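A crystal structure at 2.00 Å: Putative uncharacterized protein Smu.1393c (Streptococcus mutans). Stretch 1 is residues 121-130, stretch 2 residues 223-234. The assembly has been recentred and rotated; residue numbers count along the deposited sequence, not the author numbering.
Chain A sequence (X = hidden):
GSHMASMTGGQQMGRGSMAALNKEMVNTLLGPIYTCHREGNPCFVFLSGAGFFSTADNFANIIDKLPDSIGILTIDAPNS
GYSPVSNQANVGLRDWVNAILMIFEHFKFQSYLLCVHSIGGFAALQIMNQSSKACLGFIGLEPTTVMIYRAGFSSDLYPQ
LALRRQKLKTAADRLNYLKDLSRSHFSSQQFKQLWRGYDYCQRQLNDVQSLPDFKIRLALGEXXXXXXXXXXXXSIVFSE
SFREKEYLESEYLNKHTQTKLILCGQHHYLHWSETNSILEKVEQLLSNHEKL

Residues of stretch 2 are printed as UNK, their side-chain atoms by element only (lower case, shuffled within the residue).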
ATOM      1  N   GLY A 121       4.129  -2.361  -2.561  1.00 22.59           N
ATOM      2  CA  GLY A 121       5.149  -2.015  -3.543  1.00 23.01           C
ATOM      3  C   GLY A 121       5.335  -3.062  -4.639  1.00 22.66           C
ATOM      4  O   GLY A 121       5.558  -2.719  -5.810  1.00 22.57           O
ATOM      5  N   PHE A 122       5.241  -4.340  -4.281  1.00 24.02           N
ATOM      6  CA  PHE A 122       5.487  -5.404  -5.262  1.00 26.55           C
ATOM      7  C   PHE A 122       4.455  -5.402  -6.396  1.00 27.96           C
ATOM      8  O   PHE A 122       4.815  -5.426  -7.574  1.00 26.24           O
ATOM      9  CB  PHE A 122       5.587  -6.777  -4.579  1.00 27.55           C
ATOM     10  CG  PHE A 122       6.863  -6.959  -3.774  1.00 32.02           C
ATOM     11  CD1 PHE A 122       8.095  -6.953  -4.404  1.00 34.58           C
ATOM     12  CD2 PHE A 122       6.825  -7.128  -2.400  1.00 33.86           C
ATOM     13  CE1 PHE A 122       9.262  -7.116  -3.682  1.00 40.85           C
ATOM     14  CE2 PHE A 122       8.015  -7.287  -1.663  1.00 31.58           C
ATOM     15  CZ  PHE A 122       9.216  -7.281  -2.311  1.00 33.37           C
ATOM     16  N   ALA A 123       3.174  -5.375  -6.044  1.00 23.85           N
ATOM     17  CA  ALA A 123       2.130  -5.253  -7.063  1.00 22.86           C
ATOM     18  C   ALA A 123       2.319  -3.965  -7.864  1.00 24.08           C
ATOM     19  O   ALA A 123       2.196  -3.962  -9.077  1.00 27.58           O
ATOM     20  CB  ALA A 123       0.733  -5.289  -6.417  1.00 20.06           C
ATOM     21  N   ALA A 124       2.629  -2.872  -7.170  1.00 25.70           N
ATOM     22  CA  ALA A 124       2.735  -1.566  -7.816  1.00 27.77           C
ATOM     23  C   ALA A 124       3.745  -1.572  -8.957  1.00 29.99           C
ATOM     24  O   ALA A 124       3.507  -1.005 -10.021  1.00 30.33           O
ATOM     25  CB  ALA A 124       3.088  -0.482  -6.776  1.00 20.10           C
ATOM     26  N   LEU A 125       4.887  -2.214  -8.739  1.00 28.29           N
ATOM     27  CA  LEU A 125       5.908  -2.253  -9.775  1.00 31.55           C
ATOM     28  C   LEU A 125       5.390  -2.959 -11.034  1.00 33.47           C
ATOM     29  O   LEU A 125       5.631  -2.507 -12.149  1.00 30.90           O
ATOM     30  CB  LEU A 125       7.176  -2.915  -9.240  1.00 28.65           C
ATOM     31  CG  LEU A 125       7.902  -2.058  -8.197  1.00 28.84           C
ATOM     32  CD1 LEU A 125       8.870  -2.910  -7.382  1.00 30.20           C
ATOM     33  CD2 LEU A 125       8.634  -0.908  -8.906  1.00 28.24           C
ATOM     34  N   GLN A 126       4.665  -4.057 -10.857  1.00 30.80           N
ATOM     35  CA  GLN A 126       4.148  -4.804 -12.010  1.00 32.99           C
ATOM     36  C   GLN A 126       3.038  -4.033 -12.710  1.00 29.01           C
ATOM     37  O   GLN A 126       2.982  -3.993 -13.929  1.00 30.95           O
ATOM     38  CB  GLN A 126       3.640  -6.181 -11.578  1.00 31.40           C
ATOM     39  CG  GLN A 126       4.635  -6.955 -10.737  1.00 40.39           C
ATOM     40  CD  GLN A 126       5.898  -7.292 -11.504  1.00 52.34           C
ATOM     41  OE1 GLN A 126       5.905  -7.285 -12.733  1.00 56.67           O
ATOM     42  NE2 GLN A 126       6.974  -7.596 -10.780  1.00 49.89           N
ATOM     43  N   ILE A 127       2.155  -3.424 -11.924  1.00 31.46           N
ATOM     44  CA  ILE A 127       1.068  -2.611 -12.460  1.00 31.27           C
ATOM     45  C   ILE A 127       1.580  -1.504 -13.390  1.00 32.46           C
ATOM     46  O   ILE A 127       1.101  -1.338 -14.512  1.00 30.51           O
ATOM     47  CB  ILE A 127       0.241  -1.991 -11.307  1.00 32.29           C
ATOM     48  CG1 ILE A 127      -0.422  -3.097 -10.482  1.00 27.47           C
ATOM     49  CG2 ILE A 127      -0.794  -1.011 -11.847  1.00 24.01           C
ATOM     50  CD1 ILE A 127      -0.946  -2.638  -9.140  1.00 30.08           C
HETATM   51  N   MSE A 128       2.562  -0.744 -12.929  1.00 33.58           N
HETATM   52  CA  MSE A 128       3.078   0.361 -13.729  1.00 34.27           C
HETATM   53  C   MSE A 128       3.772  -0.151 -14.988  1.00 38.77           C
HETATM   54  O   MSE A 128       3.770   0.510 -16.019  1.00 39.23           O
HETATM   55  CB  MSE A 128       4.027   1.231 -12.899  1.00 34.84           C
HETATM   56  CG  MSE A 128       3.356   1.869 -11.686  1.00 37.01           C
HETATM   57 SE   MSE A 128       4.567   3.083 -10.691  1.00 45.98          SE
HETATM   58  CE  MSE A 128       5.638   1.742  -9.735  1.00 36.05           C
ATOM     59  N   ASN A 129       4.353  -1.341 -14.903  1.00 36.00           N
ATOM     60  CA  ASN A 129       5.029  -1.945 -16.046  1.00 41.86           C
ATOM     61  C   ASN A 129       4.053  -2.574 -17.053  1.00 43.20           C
ATOM     62  O   ASN A 129       4.383  -2.726 -18.229  1.00 46.32           O
ATOM     63  CB  ASN A 129       6.066  -2.964 -15.542  1.00 44.60           C
ATOM     64  CG  ASN A 129       6.825  -3.650 -16.659  1.00 52.65           C
ATOM     65  OD1 ASN A 129       7.622  -3.030 -17.366  1.00 54.35           O
ATOM     66  ND2 ASN A 129       6.603  -4.952 -16.805  1.00 57.70           N
ATOM     67  N   GLN A 130       2.840  -2.913 -16.612  1.00 44.04           N
ATOM     68  CA  GLN A 130       1.917  -3.664 -17.474  1.00 41.52           C
ATOM     69  C   GLN A 130       0.648  -2.926 -17.908  1.00 48.11           C
ATOM     70  O   GLN A 130       0.024  -3.307 -18.900  1.00 48.54           O
ATOM     71  CB  GLN A 130       1.494  -4.971 -16.803  1.00 45.11           C
ATOM     72  CG  GLN A 130       2.618  -5.900 -16.409  1.00 51.10           C
ATOM     73  CD  GLN A 130       2.095  -7.141 -15.720  1.00 55.60           C
ATOM     74  OE1 GLN A 130       1.009  -7.637 -16.048  1.00 53.11           O
ATOM     75  NE2 GLN A 130       2.853  -7.646 -14.749  1.00 55.68           N
ATOM     76  N   UNK A 223      10.862 -14.570  -9.747  1.00 45.27           N
ATOM     77  CA  UNK A 223      10.308 -13.961 -10.948  1.00 45.88           C
ATOM     78  C   UNK A 223       9.585 -12.653 -10.638  1.00 46.47           C
ATOM     79  O   UNK A 223       9.314 -11.857 -11.534  1.00 52.17           O
ATOM     80  o   UNK A 223       9.915 -13.581 -14.275  1.00 91.24           O
ATOM     81  o   UNK A 223      11.829 -14.621 -14.031  1.00 87.47           O
ATOM     82  c   UNK A 223      10.608 -14.506 -13.805  1.00 88.19           C
ATOM     83  c   UNK A 223       9.363 -14.933 -11.648  1.00 62.35           C
ATOM     84  c   UNK A 223       9.934 -15.537 -12.919  1.00 79.64           C
ATOM     85  N   UNK A 224       9.277 -12.433  -9.365  1.00 39.59           N
ATOM     86  CA  UNK A 224       8.575 -11.227  -8.942  1.00 34.99           C
ATOM     87  C   UNK A 224       9.547 -10.116  -8.557  1.00 46.06           C
ATOM     88  O   UNK A 224       9.128  -9.029  -8.141  1.00 48.91           O
ATOM     89  c   UNK A 224       6.624 -12.587  -8.097  1.00 43.00           C
ATOM     90  o   UNK A 224       6.482 -13.570  -7.337  1.00 42.26           O
ATOM     91  c   UNK A 224       7.668 -11.545  -7.755  1.00 39.61           C
ATOM     92  o   UNK A 224       5.970 -12.430  -9.149  1.00 47.19           O
ATOM     93  N   UNK A 225      10.842 -10.383  -8.697  1.00 41.17           N
ATOM     94  CA  UNK A 225      11.852  -9.444  -8.217  1.00 37.43           C
ATOM     95  C   UNK A 225      12.693  -8.842  -9.342  1.00 51.47           C
ATOM     96  O   UNK A 225      13.798  -8.344  -9.100  1.00 53.35           O
ATOM     97  c   UNK A 225      10.267 -10.500  -4.392  1.00 45.08           C
ATOM     98  c   UNK A 225      10.726 -11.628  -3.756  1.00 43.51           C
ATOM     99  c   UNK A 225      12.768 -10.147  -7.210  1.00 38.98           C
ATOM    100  c   UNK A 225      12.056 -10.664  -5.998  1.00 46.03           C
ATOM    101  c   UNK A 225      11.844 -12.282  -4.234  1.00 48.92           C
ATOM    102  c   UNK A 225      12.504 -11.803  -5.351  1.00 50.08           C
ATOM    103  c   UNK A 225      10.928 -10.023  -5.514  1.00 46.25           C
ATOM    104  N   UNK A 226      12.169  -8.877 -10.564  1.00 50.83           N
ATOM    105  CA  UNK A 226      12.971  -8.520 -11.733  1.00 56.93           C
ATOM    106  C   UNK A 226      12.525  -7.219 -12.392  1.00 52.61           C
ATOM    107  O   UNK A 226      12.944  -6.905 -13.513  1.00 49.52           O
ATOM    108  c   UNK A 226      13.962 -13.406 -12.850  1.00 73.06           C
ATOM    109  c   UNK A 226      12.952  -9.650 -12.766  1.00 62.95           C
ATOM    110  c   UNK A 226      13.521 -10.975 -12.271  1.00 68.51           C
ATOM    111  c   UNK A 226      13.497 -12.046 -13.368  1.00 72.07           C
ATOM    112  n   UNK A 226      15.385 -13.394 -12.403  1.00 77.61           N
ATOM    113  N   UNK A 227      11.686  -6.464 -11.690  1.00 46.95           N
ATOM    114  CA  UNK A 227      11.073  -5.265 -12.243  1.00 47.86           C
ATOM    115  C   UNK A 227      11.453  -4.048 -11.413  1.00 45.28           C
ATOM    116  O   UNK A 227      11.292  -4.047 -10.195  1.00 46.73           O
ATOM    117  c   UNK A 227       8.879  -4.236 -12.983  1.00 56.77           C
ATOM    118  o   UNK A 227       9.134  -6.630 -12.832  1.00 58.63           O
ATOM    119  c   UNK A 227       9.528  -5.388 -12.233  1.00 55.01           C
ATOM    120  N   UNK A 228      11.948  -3.009 -12.068  1.00 47.55           N
ATOM    121  CA  UNK A 228      12.151  -1.736 -11.401  1.00 46.66           C
ATOM    122  C   UNK A 228      11.184  -0.727 -11.989  1.00 44.26           C
ATOM    123  O   UNK A 228      10.463  -1.042 -12.929  1.00 50.52           O
ATOM    124  N   UNK A 229      11.163   0.483 -11.450  1.00 39.67           N
ATOM    125  CA  UNK A 229      10.307   1.537 -11.983  1.00 32.02           C
ATOM    126  C   UNK A 229      10.930   2.196 -13.212  1.00 45.00           C
ATOM    127  O   UNK A 229      12.125   2.511 -13.232  1.00 47.09           O
ATOM    128  c   UNK A 229       8.584   4.612 -10.388  1.00 49.18           C
ATOM    129  c   UNK A 229      10.015   2.601 -10.914  1.00 36.75           C
ATOM    130  c   UNK A 229      11.319   3.261 -10.446  1.00 45.27           C
ATOM    131  c   UNK A 229       9.047   3.653 -11.452  1.00 43.50           C
ATOM    132  N   UNK A 230      10.122   2.390 -14.247  1.00 40.83           N
ATOM    133  CA  UNK A 230      10.588   3.051 -15.456  1.00 40.10           C
ATOM    134  C   UNK A 230      11.204   4.410 -15.146  1.00 40.55           C
ATOM    135  O   UNK A 230      10.748   5.126 -14.248  1.00 36.31           O
ATOM    136  c   UNK A 230       9.434   3.218 -16.440  1.00 42.37           C
ATOM    137  o   UNK A 230       9.794   4.084 -17.499  1.00 46.80           O
ATOM    138  N   UNK A 231      12.250   4.760 -15.891  1.00 41.75           N
ATOM    139  CA  UNK A 231      12.867   6.075 -15.777  1.00 48.64           C
ATOM    140  C   UNK A 231      11.872   7.185 -16.117  1.00 48.89           C
ATOM    141  O   UNK A 231      12.035   8.326 -15.684  1.00 44.38           O
ATOM    142  c   UNK A 231      15.879   5.644 -14.955  1.00 58.22           C
ATOM    143  c   UNK A 231      15.232   5.227 -16.266  1.00 51.98           C
ATOM    144  o   UNK A 231      15.784   6.842 -14.606  1.00 58.58           O
ATOM    145  c   UNK A 231      14.101   6.162 -16.684  1.00 50.82           C
ATOM    146  o   UNK A 231      16.488   4.782 -14.279  1.00 56.68           O
ATOM    147  N   UNK A 232      10.833   6.834 -16.873  1.00 43.97           N
ATOM    148  CA  UNK A 232       9.831   7.799 -17.332  1.00 47.73           C
ATOM    149  C   UNK A 232       8.799   8.180 -16.268  1.00 41.04           C
ATOM    150  O   UNK A 232       8.028   9.121 -16.450  1.00 46.70           O
ATOM    151  c   UNK A 232      10.029   6.813 -19.704  1.00 68.08           C
ATOM    152  c   UNK A 232      10.131   5.408 -21.808  1.00 79.72           C
ATOM    153  n   UNK A 232       9.319   4.647 -22.803  1.00 82.44           N
ATOM    154  c   UNK A 232       9.234   6.190 -20.851  1.00 77.61           C
ATOM    155  c   UNK A 232       9.106   7.266 -18.575  1.00 54.51           C
ATOM    156  N   UNK A 233       8.772   7.444 -15.165  1.00 39.29           N
ATOM    157  CA  UNK A 233       7.792   7.704 -14.118  1.00 34.67           C
ATOM    158  C   UNK A 233       8.456   8.259 -12.867  1.00 35.53           C
ATOM    159  O   UNK A 233       9.321   7.605 -12.292  1.00 38.07           O
ATOM    160  c   UNK A 233       6.250   5.851 -14.887  1.00 38.94           C
ATOM    161  c   UNK A 233       6.166   6.666 -12.501  1.00 29.55           C
ATOM    162  c   UNK A 233       7.059   6.412 -13.710  1.00 34.60           C
ATOM    163  c   UNK A 233       5.674   4.474 -14.598  1.00 39.60           C
ATOM    164  N   UNK A 234       8.028   9.449 -12.419  1.00 39.13           N
ATOM    165  CA  UNK A 234       8.593  10.001 -11.182  1.00 37.48           C
ATOM    166  C   UNK A 234       8.183   9.178  -9.973  1.00 36.44           C
ATOM    167  O   UNK A 234       7.058   8.662  -9.907  1.00 31.45           O
ATOM    168  c   UNK A 234       6.879  10.223 -12.909  1.00 41.49           C
ATOM    169  c   UNK A 234       7.990  11.410 -11.093  1.00 36.04           C
ATOM    170  c   UNK A 234       7.036  11.543 -12.232  1.00 38.26           C
TER
HETATM  171  O   HOH W   1       7.272  -6.528  -8.389  1.00 38.25           O
HETATM  172  O   HOH W   2       7.506  -0.778 -12.789  1.00 34.20           O
HETATM  173  O   HOH W   3       9.309  -9.332 -11.882  1.00 42.41           O

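Position 223 carries three carbons in a row, the last bearing two oxygens, and this side chain stays 7.5 Å or more from the helix of stretch 1. It is Glu223, exposed, where a charged carboxylate is well placed; its backbone O accepts a hydrogen bond of 2.5 Å from the O of water 3. Position 224 has two carbons, the second carrying two oxygens. Its side chain does not touch the helix, but its backbone O lies 4.4 Å from Phe122 CD1 and 3.7 Å from Gln126 NE2. This is Asp224, whose OD2 is hydrogen-bonded to a residue just outside the stretches.

Position 225 shows one carbon leading to a six-carbon ring without a heteroatom. Its CA-to-CB bond points away, yet the end of the side chain comes back to the helix, bringing one ring carbon within 3.6 Å of Phe122 CE1; hence Phe225, the carbon being CE1. The two rings meet obliquely, planes at 48° and centroids 5.5 Å apart, and a side chain long enough to reach back suits the place. Position 226 has four carbons in a row ending in nitrogen, no nearer than 6.6 Å to the helix: Lys226, whose CA-to-CB bond points away, its ammonium group free to remain in solvent.

At 227 one carbon carries an oxygen and a methyl. The methyl carbon lies 3.8 Å from Leu125 O and 4.0 Å from Asn129 CB, while the oxygen gives a weak hydrogen bond of 3.3 Å to Gln126 OE1. Such a fork is Thr227, and both arms find use. Position 228 has no side-chain atoms; its backbone C lies 4.0 Å from Leu125 CD2. It is Gly228, though a CB would point away from the helix and has room, so this contact does not itself demand glycine.

Position 229 has four carbons, forked at the first with one arm two carbons long. Its CB is 4.3 Å from Leu125 CD2 and the tip of its longer arm 4.2 Å from the CE of selenomethionine Met128. This is Ile229, its branched chain serving two apolar neighbours. Position 230, one carbon and one oxygen, is Ser230. It begins a type I turn ending at 233, and its OG accepts a 3.0 Å hydrogen bond from N of residue 232, steadying the turn.

Position 231, three carbons with two terminal oxygens, is Glu231; position 232, four carbons ending in nitrogen, is Lys232. Both are exposed and out of reach of the helix, as suits charged residues in a turn. Position 233 repeats the four-carbon fork, its longer arm ending 4.0 Å from Met128 CB: Ile233, buried. At 234 three carbons close a ring onto the backbone nitrogen, giving Pro234, beyond contact, its apolar ring suiting a buried site.

The contact is chiefly apolar. Phe122, Leu125 and Met128 meet Phe225, Thr227, Ile229 and Ile233, and 473 Å² is buried in all. Water fills the polar gaps: the O of water 1 donates to Phe122 O (2.8 Å) and Asp224 O (3.1 Å), and that of water 2 to Leu125 O (2.6 Å) and Gly228 O (3.0 Å), linking the two backbones where they do not bond directly.

Stretch 2, residues 223-234: EDFKTGISEKIP
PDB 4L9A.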